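Local atomic coordinates of 450aa long hypothetical fmu protein (PDB entry 2YXL), a protein that probably methylates cytosine in RNA at carbon 5, using S-adenosylmethionine as methyl donor, as an archaeal relative of the bacterial Fmu/RsmB rRNA methyltransferases. Residues Ala34-Glu37 with Ala38-His42; Glu358-Ile361 with Asn362-Ser365. All coordinates share one frame; numbering follows the deposited sequence.

Contact 1. Residues Ala34-Glu37 with Ala38-His42; sequences AKRE and AFKKH
Residues Ala34-Lys41 are successive turns of helix 32-41, with His42 just beyond its end, and four i to i+4 hydrogen bonds join them, from Ala38 N to Ala34 O at 3.0 Å through Lys41 N to Glu37 O. His42 is the first residue to leave helical backbone angles, yet its N still bonds Ala38 O. Ala38 O also receives a weak, 3.4 Å bond from His42 ND1, the oxygen lying in the ring plane at its edge, so one acceptor serves two donors where the helix stops.

The main side-chain contact is a CH-pi interaction. Lys35 CG sits over one face of the Phe39 ring, 3.8 Å from the centroid and 17° off the normal, displaced somewhat toward the rim near Phe39 CZ. Lys35 leaves the helix with CG anti to its own N (chi1 -171°), which sets the methylene above the ring; bends at chi3 and chi4 then fold the chain so that the amine ends above the rim near Phe39 CE2. That amine is hydrogen-bonded to Thr54.

The polar side is looser. Lys40 crosses Arg36 at about a right angle, and Lys40 NZ lies 3.5 Å from Arg36 CG, an aliphatic part of the arginine. Arg36 NH2 and Glu37 OE2 form a long salt bridge of 3.9 Å, while Glu37 OE1 and Lys41 NZ, 4.6 Å apart, are opposite charges without direct contact.

One side of the helix faces its neighbours, the other carries the charges. Phe39 packs on Asn50, Leu53 and Thr54 of helix 47-75, and Lys35 on Phe57; Ala34 and Glu37 meet Leu24 of helix 12-24, and the His42 ring meets Phe117 of helix 104-121 nearly at right angles.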
loop_
_atom_site.group_PDB
_atom_site.type_symbol
_atom_site.label_atom_id
_atom_site.label_comp_id
_atom_site.label_asym_id
_atom_site.label_seq_id
_atom_site.Cartn_x
_atom_site.Cartn_y
_atom_site.Cartn_z
ATOM N N ALA A 34 -4.073 -6.808 8.791
ATOM C CA ALA A 34 -3.505 -7.650 9.838
ATOM C C ALA A 34 -3.491 -6.928 11.184
ATOM O O ALA A 34 -3.813 -7.522 12.217
ATOM C CB ALA A 34 -2.104 -8.095 9.455
ATOM N N LYS A 35 -3.122 -5.649 11.157
ATOM C CA LYS A 35 -3.110 -4.821 12.355
ATOM C C LYS A 35 -4.517 -4.699 12.927
ATOM O O LYS A 35 -4.714 -4.879 14.126
ATOM C CB LYS A 35 -2.525 -3.439 12.061
ATOM C CG LYS A 35 -2.287 -2.583 13.303
ATOM C CD LYS A 35 -1.714 -1.213 12.956
ATOM C CE LYS A 35 -2.774 -0.265 12.400
ATOM N NZ LYS A 35 -3.760 0.160 13.436
ATOM N N ARG A 36 -5.488 -4.412 12.060
ATOM C CA ARG A 36 -6.893 -4.314 12.460
ATOM C C ARG A 36 -7.370 -5.615 13.102
ATOM O O ARG A 36 -7.937 -5.599 14.194
ATOM C CB ARG A 36 -7.785 -3.964 11.260
ATOM C CG ARG A 36 -9.251 -3.695 11.620
ATOM C CD ARG A 36 -10.220 -4.194 10.540
ATOM N NE ARG A 36 -10.430 -5.644 10.605
ATOM C CZ ARG A 36 -9.857 -6.537 9.797
ATOM N NH1 ARG A 36 -9.032 -6.144 8.831
ATOM N NH2 ARG A 36 -10.114 -7.831 9.948
ATOM N N GLU A 37 -7.125 -6.730 12.417
ATOM C CA GLU A 37 -7.528 -8.057 12.883
ATOM C C GLU A 37 -6.967 -8.378 14.272
ATOM O O GLU A 37 -7.710 -8.812 15.156
ATOM C CB GLU A 37 -7.121 -9.127 11.855
ATOM C CG GLU A 37 -7.052 -10.567 12.377
ATOM C CD GLU A 37 -8.362 -11.330 12.262
ATOM O OE1 GLU A 37 -8.303 -12.539 11.947
ATOM O OE2 GLU A 37 -9.441 -10.740 12.488
ATOM N N ALA A 38 -5.668 -8.146 14.453
ATOM C CA ALA A 38 -4.978 -8.467 15.705
ATOM C C ALA A 38 -5.444 -7.599 16.869
ATOM O O ALA A 38 -5.573 -8.079 17.999
ATOM C CB ALA A 38 -3.473 -8.348 15.528
ATOM N N PHE A 39 -5.690 -6.324 16.581
ATOM C CA PHE A 39 -6.106 -5.357 17.594
ATOM C C PHE A 39 -7.520 -5.635 18.113
ATOM O O PHE A 39 -7.779 -5.501 19.310
ATOM C CB PHE A 39 -5.977 -3.928 17.048
ATOM C CG PHE A 39 -4.555 -3.405 17.023
ATOM C CD1 PHE A 39 -3.463 -4.276 17.015
ATOM C CD2 PHE A 39 -4.311 -2.037 16.986
ATOM C CE1 PHE A 39 -2.157 -3.790 16.985
ATOM C CE2 PHE A 39 -3.009 -1.540 16.956
ATOM C CZ PHE A 39 -1.930 -2.418 16.956
ATOM N N LYS A 40 -8.416 -6.040 17.214
ATOM C CA LYS A 40 -9.789 -6.403 17.578
ATOM C C LYS A 40 -9.839 -7.752 18.289
ATOM O O LYS A 40 -10.707 -7.983 19.136
ATOM C CB LYS A 40 -10.699 -6.432 16.344
ATOM C CG LYS A 40 -10.765 -5.122 15.564
ATOM C CD LYS A 40 -11.597 -4.053 16.270
ATOM C CE LYS A 40 -11.188 -2.657 15.821
ATOM N NZ LYS A 40 -11.124 -2.536 14.338
ATOM N N LYS A 41 -8.907 -8.634 17.932
ATOM C CA LYS A 41 -8.787 -9.953 18.547
ATOM C C LYS A 41 -8.361 -9.828 20.010
ATOM O O LYS A 41 -8.880 -10.535 20.876
ATOM C CB LYS A 41 -7.768 -10.798 17.776
ATOM C CG LYS A 41 -7.928 -12.304 17.917
ATOM C CD LYS A 41 -6.661 -13.014 17.456
ATOM C CE LYS A 41 -6.880 -14.503 17.215
ATOM N NZ LYS A 41 -7.391 -14.771 15.841
ATOM N N HIS A 42 -7.426 -8.918 20.273
ATOM C CA HIS A 42 -6.855 -8.740 21.610
ATOM C C HIS A 42 -7.456 -7.579 22.404
ATOM O O HIS A 42 -6.921 -7.189 23.447
ATOM C CB HIS A 42 -5.333 -8.617 21.527
ATOM C CG HIS A 42 -4.641 -9.925 21.315
ATOM N ND1 HIS A 42 -4.191 -10.337 20.079
ATOM C CD2 HIS A 42 -4.343 -10.924 22.178
ATOM C CE1 HIS A 42 -3.634 -11.529 20.193
ATOM N NE2 HIS A 42 -3.712 -11.908 21.456
#

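Contact 2. Residues Glu358-Ile361 with Asn362-Ser365; sequences EDKI and NEMS
Lys360 and Glu363 meet where a loop turns into helix 361-376. Glu363 OE2 lies 3.3 Å from Lys360 CB, and the CB atoms of Lys360 and Glu363 are 3.6 Å apart, so the carboxylate rests on the start of the lysine chain. The ammonium group goes elsewhere: Lys360 NZ is 5.7 Å from Glu363 OE2, too far for a salt bridge. A chi1 of 54°, which puts Lys360 CG between its own N and carbonyl carbon, starts the chain on a course alongside Met364, pointing the same way, with Lys360 NZ 4.0 Å from Met364 CG.

This looser, solvent-facing side, where Glu363 is exposed and Lys360 and Met364 only partly covered, contrasts with the tight one formed by buried Ile361 and Ser365. Ile361 packs against Trp160 and Arg164 of helix 159-169 and against Thr341 and Phe393, and the Ser365 hydroxyl is held by the backbone oxygen of Glu395. Glu358, in the loop, forms a salt bridge with Arg164. Along the backbone, Ser365 N bonds Ile361 O at 3.0 Å, whereas the preceding bond, Met364 N to Lys360 O, is weak.

This is the N-terminus of a helix of the Rossmann-like methyltransferase domain, with Lys360 at the N-cap position. The side chain of Met364 is about 7 Å from bound sinefungin and about 10 Å from that of Cys390, the predicted nucleophile.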
loop_
_atom_site.group_PDB
_atom_site.type_symbol
_atom_site.label_atom_id
_atom_site.label_comp_id
_atom_site.label_asym_id
_atom_site.label_seq_id
_atom_site.Cartn_x
_atom_site.Cartn_y
_atom_site.Cartn_z
ATOM N N GLU A 358 14.895 -7.377 -7.400
ATOM C CA GLU A 358 15.400 -6.562 -8.529
ATOM C C GLU A 358 14.909 -6.646 -10.019
ATOM O O GLU A 358 14.962 -5.611 -10.676
ATOM C CB GLU A 358 16.933 -6.474 -8.475
ATOM C CG GLU A 358 17.485 -5.157 -9.027
ATOM C CD GLU A 358 18.569 -4.538 -8.159
ATOM O OE1 GLU A 358 18.745 -3.304 -8.234
ATOM O OE2 GLU A 358 19.243 -5.275 -7.405
ATOM N N ASP A 359 14.475 -7.770 -10.617
ATOM C CA ASP A 359 14.423 -9.154 -10.128
ATOM C C ASP A 359 13.713 -9.321 -8.791
ATOM O O ASP A 359 14.324 -9.828 -7.848
ATOM C CB ASP A 359 15.830 -9.776 -10.099
ATOM C CG ASP A 359 15.819 -11.250 -9.724
ATOM O OD1 ASP A 359 16.827 -11.724 -9.157
ATOM O OD2 ASP A 359 14.802 -11.931 -9.985
ATOM N N LYS A 360 12.418 -8.996 -8.706
ATOM C CA LYS A 360 11.460 -9.029 -9.820
ATOM C C LYS A 360 10.897 -7.694 -10.361
ATOM O O LYS A 360 9.690 -7.588 -10.609
ATOM C CB LYS A 360 10.282 -9.927 -9.409
ATOM C CG LYS A 360 9.626 -9.526 -8.074
ATOM C CD LYS A 360 8.104 -9.518 -8.168
ATOM C CE LYS A 360 7.491 -8.709 -7.030
ATOM N NZ LYS A 360 6.028 -8.492 -7.209
ATOM N N ILE A 361 11.749 -6.692 -10.567
ATOM C CA ILE A 361 11.321 -5.477 -11.278
ATOM C C ILE A 361 11.060 -5.802 -12.754
ATOM O O ILE A 361 10.056 -5.370 -13.328
ATOM C CB ILE A 361 12.349 -4.321 -11.152
ATOM C CG1 ILE A 361 12.387 -3.791 -9.715
ATOM C CG2 ILE A 361 12.030 -3.188 -12.127
ATOM C CD1 ILE A 361 13.605 -2.936 -9.393
ATOM N N ASN A 362 11.962 -6.578 -13.351
ATOM C CA ASN A 362 11.859 -6.956 -14.760
ATOM C C ASN A 362 10.740 -7.962 -15.025
ATOM O O ASN A 362 10.134 -7.962 -16.100
ATOM C CB ASN A 362 13.201 -7.490 -15.272
ATOM C CG ASN A 362 14.322 -6.460 -15.176
ATOM O OD1 ASN A 362 15.495 -6.820 -15.086
ATOM N ND2 ASN A 362 13.966 -5.176 -15.196
ATOM N N GLU A 363 10.476 -8.808 -14.031
ATOM C CA GLU A 363 9.380 -9.774 -14.069
ATOM C C GLU A 363 8.026 -9.066 -14.139
ATOM O O GLU A 363 7.156 -9.465 -14.911
ATOM C CB GLU A 363 9.444 -10.677 -12.838
ATOM C CG GLU A 363 8.613 -11.947 -12.917
ATOM C CD GLU A 363 8.812 -12.843 -11.707
ATOM O OE1 GLU A 363 9.298 -13.979 -11.886
ATOM O OE2 GLU A 363 8.495 -12.410 -10.578
ATOM N N MET A 364 7.862 -8.019 -13.329
ATOM C CA MET A 364 6.670 -7.174 -13.368
ATOM C C MET A 364 6.601 -6.377 -14.669
ATOM O O MET A 364 5.522 -6.203 -15.244
ATOM C CB MET A 364 6.639 -6.219 -12.168
ATOM C CG MET A 364 6.094 -6.819 -10.871
ATOM S SD MET A 364 4.304 -7.091 -10.900
ATOM C CE MET A 364 4.232 -8.850 -11.266
ATOM N N SER A 365 7.762 -5.908 -15.127
ATOM C CA SER A 365 7.868 -5.136 -16.366
ATOM C C SER A 365 7.358 -5.902 -17.591
ATOM O O SER A 365 6.682 -5.322 -18.444
ATOM C CB SER A 365 9.310 -4.668 -16.586
ATOM O OG SER A 365 9.396 -3.767 -17.677
#

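In the fold
Contacts 1 and 2 illustrate one local principle, side chains meeting across a turn of helix, one at the C-terminal end of a helix, the other at the N-terminal start of a different one. Contact 1 covers the last turns of helix 32-41 among the N-terminal helices, away from the annotated sites; contact 2 opens helix 361-376 in the methyltransferase domain, near the ligand. Their centres are 33 Å apart, on opposite sides of the chain's centre, and they share no elements. Each is part buried, part surface. Contact 1 has a CH-pi contact across its segments, whereas contact 2 has none and its inner side is held by partners elsewhere in the chain.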